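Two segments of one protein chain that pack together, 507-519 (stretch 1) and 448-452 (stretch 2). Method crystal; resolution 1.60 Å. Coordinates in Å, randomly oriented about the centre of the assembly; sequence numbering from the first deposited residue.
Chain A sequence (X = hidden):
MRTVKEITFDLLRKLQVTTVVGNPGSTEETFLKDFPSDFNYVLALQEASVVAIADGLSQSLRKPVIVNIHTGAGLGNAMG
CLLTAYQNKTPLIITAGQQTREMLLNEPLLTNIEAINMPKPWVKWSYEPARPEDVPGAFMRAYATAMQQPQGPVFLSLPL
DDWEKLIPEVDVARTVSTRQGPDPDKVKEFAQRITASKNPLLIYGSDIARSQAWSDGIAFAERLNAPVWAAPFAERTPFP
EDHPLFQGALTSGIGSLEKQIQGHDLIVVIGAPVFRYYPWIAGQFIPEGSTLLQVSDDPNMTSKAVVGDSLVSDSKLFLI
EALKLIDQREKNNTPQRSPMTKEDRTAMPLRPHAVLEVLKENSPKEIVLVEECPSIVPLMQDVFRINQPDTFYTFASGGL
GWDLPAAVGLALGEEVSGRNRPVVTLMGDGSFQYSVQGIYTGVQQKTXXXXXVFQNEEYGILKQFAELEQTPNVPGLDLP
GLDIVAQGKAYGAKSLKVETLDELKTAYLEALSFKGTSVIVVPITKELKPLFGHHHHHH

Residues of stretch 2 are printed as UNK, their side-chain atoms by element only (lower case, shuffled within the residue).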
# COMPACT_ATOMS: atom_id res chain seq x y z
N ALA A 507 -41.39 10.98 -29.77
CA ALA A 507 -40.17 10.18 -29.73
C ALA A 507 -40.12 9.26 -28.51
O ALA A 507 -39.69 8.11 -28.59
CB ALA A 507 -38.95 11.08 -29.78
N TYR A 508 -40.57 9.78 -27.37
CA TYR A 508 -40.54 9.04 -26.12
C TYR A 508 -41.52 7.87 -26.15
O TYR A 508 -41.17 6.74 -25.77
CB TYR A 508 -40.81 9.98 -24.94
CG TYR A 508 -40.72 9.31 -23.58
CD1 TYR A 508 -39.60 8.56 -23.21
CD2 TYR A 508 -41.76 9.44 -22.66
CE1 TYR A 508 -39.53 7.96 -21.96
CE2 TYR A 508 -41.70 8.85 -21.42
CZ TYR A 508 -40.58 8.10 -21.07
OH TYR A 508 -40.52 7.51 -19.82
N LEU A 509 -42.74 8.12 -26.63
CA LEU A 509 -43.72 7.03 -26.79
C LEU A 509 -43.19 5.95 -27.75
O LEU A 509 -43.32 4.75 -27.48
CB LEU A 509 -45.05 7.60 -27.29
CG LEU A 509 -45.75 8.47 -26.25
CD1 LEU A 509 -47.06 9.00 -26.80
CD2 LEU A 509 -45.98 7.70 -24.95
N GLU A 510 -42.58 6.38 -28.85
CA GLU A 510 -41.97 5.44 -29.78
C GLU A 510 -40.88 4.61 -29.10
O GLU A 510 -40.83 3.39 -29.25
CB GLU A 510 -41.40 6.18 -30.99
CG GLU A 510 -40.75 5.26 -32.02
CD GLU A 510 -40.50 5.94 -33.35
OE1 GLU A 510 -41.22 6.92 -33.66
OE2 GLU A 510 -39.59 5.50 -34.09
N ALA A 511 -40.00 5.26 -28.34
CA ALA A 511 -38.94 4.53 -27.65
C ALA A 511 -39.53 3.54 -26.63
O ALA A 511 -39.01 2.43 -26.46
CB ALA A 511 -37.96 5.50 -26.99
N LEU A 512 -40.62 3.92 -25.97
CA LEU A 512 -41.28 3.02 -25.03
C LEU A 512 -41.86 1.78 -25.71
O LEU A 512 -41.95 0.72 -25.10
CB LEU A 512 -42.37 3.76 -24.24
CG LEU A 512 -41.85 4.71 -23.15
CD1 LEU A 512 -42.96 5.68 -22.75
CD2 LEU A 512 -41.33 3.94 -21.95
N SER A 513 -42.25 1.91 -26.98
CA SER A 513 -42.81 0.79 -27.72
C SER A 513 -41.75 -0.06 -28.42
O SER A 513 -42.05 -1.13 -28.96
CB SER A 513 -43.80 1.31 -28.77
OG SER A 513 -43.11 1.83 -29.89
N PHE A 514 -40.51 0.43 -28.43
CA PHE A 514 -39.41 -0.25 -29.11
C PHE A 514 -38.53 -0.97 -28.10
O PHE A 514 -37.86 -0.32 -27.28
CB PHE A 514 -38.59 0.77 -29.92
CG PHE A 514 -37.35 0.20 -30.56
CD1 PHE A 514 -37.43 -0.62 -31.67
CD2 PHE A 514 -36.10 0.50 -30.06
CE1 PHE A 514 -36.29 -1.15 -32.25
CE2 PHE A 514 -34.95 -0.02 -30.64
CZ PHE A 514 -35.05 -0.85 -31.74
N LYS A 515 -38.53 -2.30 -28.15
CA LYS A 515 -37.75 -3.10 -27.22
C LYS A 515 -36.29 -3.14 -27.67
O LYS A 515 -35.85 -4.07 -28.37
CB LYS A 515 -38.33 -4.52 -27.11
CG LYS A 515 -38.10 -5.19 -25.77
CD LYS A 515 -36.63 -5.52 -25.50
CE LYS A 515 -36.21 -6.82 -26.18
NZ LYS A 515 -34.97 -7.40 -25.57
N GLY A 516 -35.54 -2.12 -27.29
CA GLY A 516 -34.17 -1.96 -27.73
C GLY A 516 -33.68 -0.65 -27.15
O GLY A 516 -34.38 -0.04 -26.35
N THR A 517 -32.50 -0.22 -27.58
CA THR A 517 -31.87 0.96 -27.00
C THR A 517 -32.06 2.17 -27.91
O THR A 517 -31.79 2.10 -29.11
CB THR A 517 -30.37 0.69 -26.77
OG1 THR A 517 -30.24 -0.36 -25.80
CG2 THR A 517 -29.64 1.94 -26.26
N SER A 518 -32.53 3.27 -27.32
CA SER A 518 -32.82 4.51 -28.04
C SER A 518 -32.10 5.70 -27.40
O SER A 518 -31.88 5.72 -26.18
CB SER A 518 -34.33 4.79 -28.02
OG SER A 518 -35.07 3.82 -28.76
N VAL A 519 -31.76 6.69 -28.22
CA VAL A 519 -31.21 7.95 -27.75
C VAL A 519 -32.09 9.10 -28.25
O VAL A 519 -32.34 9.22 -29.45
CB VAL A 519 -29.76 8.15 -28.21
CG1 VAL A 519 -29.22 9.52 -27.79
CG2 VAL A 519 -28.88 7.04 -27.66
N UNK A 448 -33.87 -2.89 -23.28
CA UNK A 448 -34.82 -1.80 -23.45
C UNK A 448 -34.39 -0.64 -22.56
O UNK A 448 -34.72 -0.59 -21.38
n UNK A 448 -38.49 0.29 -24.49
n UNK A 448 -38.64 -1.57 -23.44
c UNK A 448 -37.21 -0.15 -24.27
c UNK A 448 -37.30 -1.32 -23.61
c UNK A 448 -39.34 -0.58 -23.98
c UNK A 448 -36.24 -2.26 -23.12
N UNK A 449 -33.63 0.28 -23.16
CA UNK A 449 -33.05 1.40 -22.44
C UNK A 449 -33.27 2.64 -23.27
O UNK A 449 -32.99 2.64 -24.47
c UNK A 449 -31.53 1.20 -22.22
c UNK A 449 -31.25 -0.06 -21.40
c UNK A 449 -30.92 2.44 -21.53
N UNK A 450 -33.76 3.69 -22.64
CA UNK A 450 -34.08 4.92 -23.34
C UNK A 450 -33.26 6.05 -22.73
O UNK A 450 -33.49 6.45 -21.58
c UNK A 450 -36.43 4.11 -23.74
c UNK A 450 -35.91 6.57 -23.92
c UNK A 450 -37.90 4.25 -23.43
c UNK A 450 -35.58 5.26 -23.19
N UNK A 451 -32.28 6.53 -23.49
CA UNK A 451 -31.45 7.63 -23.02
C UNK A 451 -32.05 8.94 -23.47
O UNK A 451 -32.20 9.18 -24.67
c UNK A 451 -28.84 6.24 -21.78
o UNK A 451 -27.19 2.99 -21.73
c UNK A 451 -30.04 7.51 -23.59
c UNK A 451 -28.14 5.14 -21.32
c UNK A 451 -27.88 4.08 -22.18
c UNK A 451 -29.02 5.23 -23.95
c UNK A 451 -28.32 4.13 -23.50
c UNK A 451 -29.29 6.31 -23.10
N UNK A 452 -32.41 9.78 -22.51
CA UNK A 452 -32.86 11.13 -22.83
C UNK A 452 -31.73 12.07 -22.45
O UNK A 452 -31.38 12.21 -21.27
c UNK A 452 -35.24 10.49 -22.35
c UNK A 452 -34.61 12.91 -22.48
c UNK A 452 -34.14 11.52 -22.07

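Position 448 carries six side-chain atoms: one carbon, then a five-membered ring of three carbons and two nitrogens. CA-to-CB points sideways, and with chi1 at -164° (t) the ring comes close to the last turn of the helix 507-513, one ring nitrogen lying 3.0 Å from Ala 511 O. That ring is an imidazole, so the residue is His 448. Ala 511 O, which also accepts from Phe 514 N, takes a second hydrogen bond from His 448 NE2, the nitrogen just described, nearly in the ring plane. Leu 512 O also lies near that plane, 3.1 Å from His 448 CE1, a polarised ring carbon that tolerates an oxygen neighbour. Over one face sits Lys 515 CA, 4.1 Å from the centroid of the His 448 ring in a CH-pi contact. A flat ring with a polar edge suits this place because it can serve the carbonyl and still lie against the turn.

Position 449 has three side-chain carbons, the first carrying the other two; that first carbon, CB, is 4.1 Å from Thr 517 OG1. This is Val 449. Its backbone does most of the work here. Val 449 N donates to Gly 516 O at 3.3 Å, and Val 449 O accepts from Ser 518 N at 3.0 Å. Branching at CB is compatible with the extended backbone, and the small apolar side chain fits a buried site.

Position 450 shows four carbons, forked at the first, with one arm two carbons long. The longer arm reaches the helix: its end carbon lies 3.8 Å from Ala 511 CB and 3.7 Å from Leu 512 CD2. The short arm ends in a carbon 4.3 Å from Tyr 508 CD1, at the edge of that ring. The residue is Ile 450, whose fork fills space between sheet and helix in two directions.

Position 451 bears one carbon, then a six-carbon ring with an oxygen. Its side chain leaves the sheet on the face shared with Thr 517 and Val 519. The ring edge meets Thr 517 CG2, 3.8 Å from one ring carbon, and Val 519 CG2 is 4.1 Å from another. This is Tyr 451. Its hydroxyl is satisfied elsewhere in the structure, so burial costs it no hydrogen bond. Tyr 451 N donates to Ser 518 O at 2.8 Å.

Position 452 has three carbons branched at the first and points away from stretch 1: Val 452. Its apolar side chain suits its buried setting.

The contact therefore has two parts. Parallel strands are joined by backbone hydrogen bonds, while Ile 450 packs against the nearly antiparallel helix and His 448, just before the strand, ties its start to the last turn of the helix.

Stretch 2 (448-452) HVIYV
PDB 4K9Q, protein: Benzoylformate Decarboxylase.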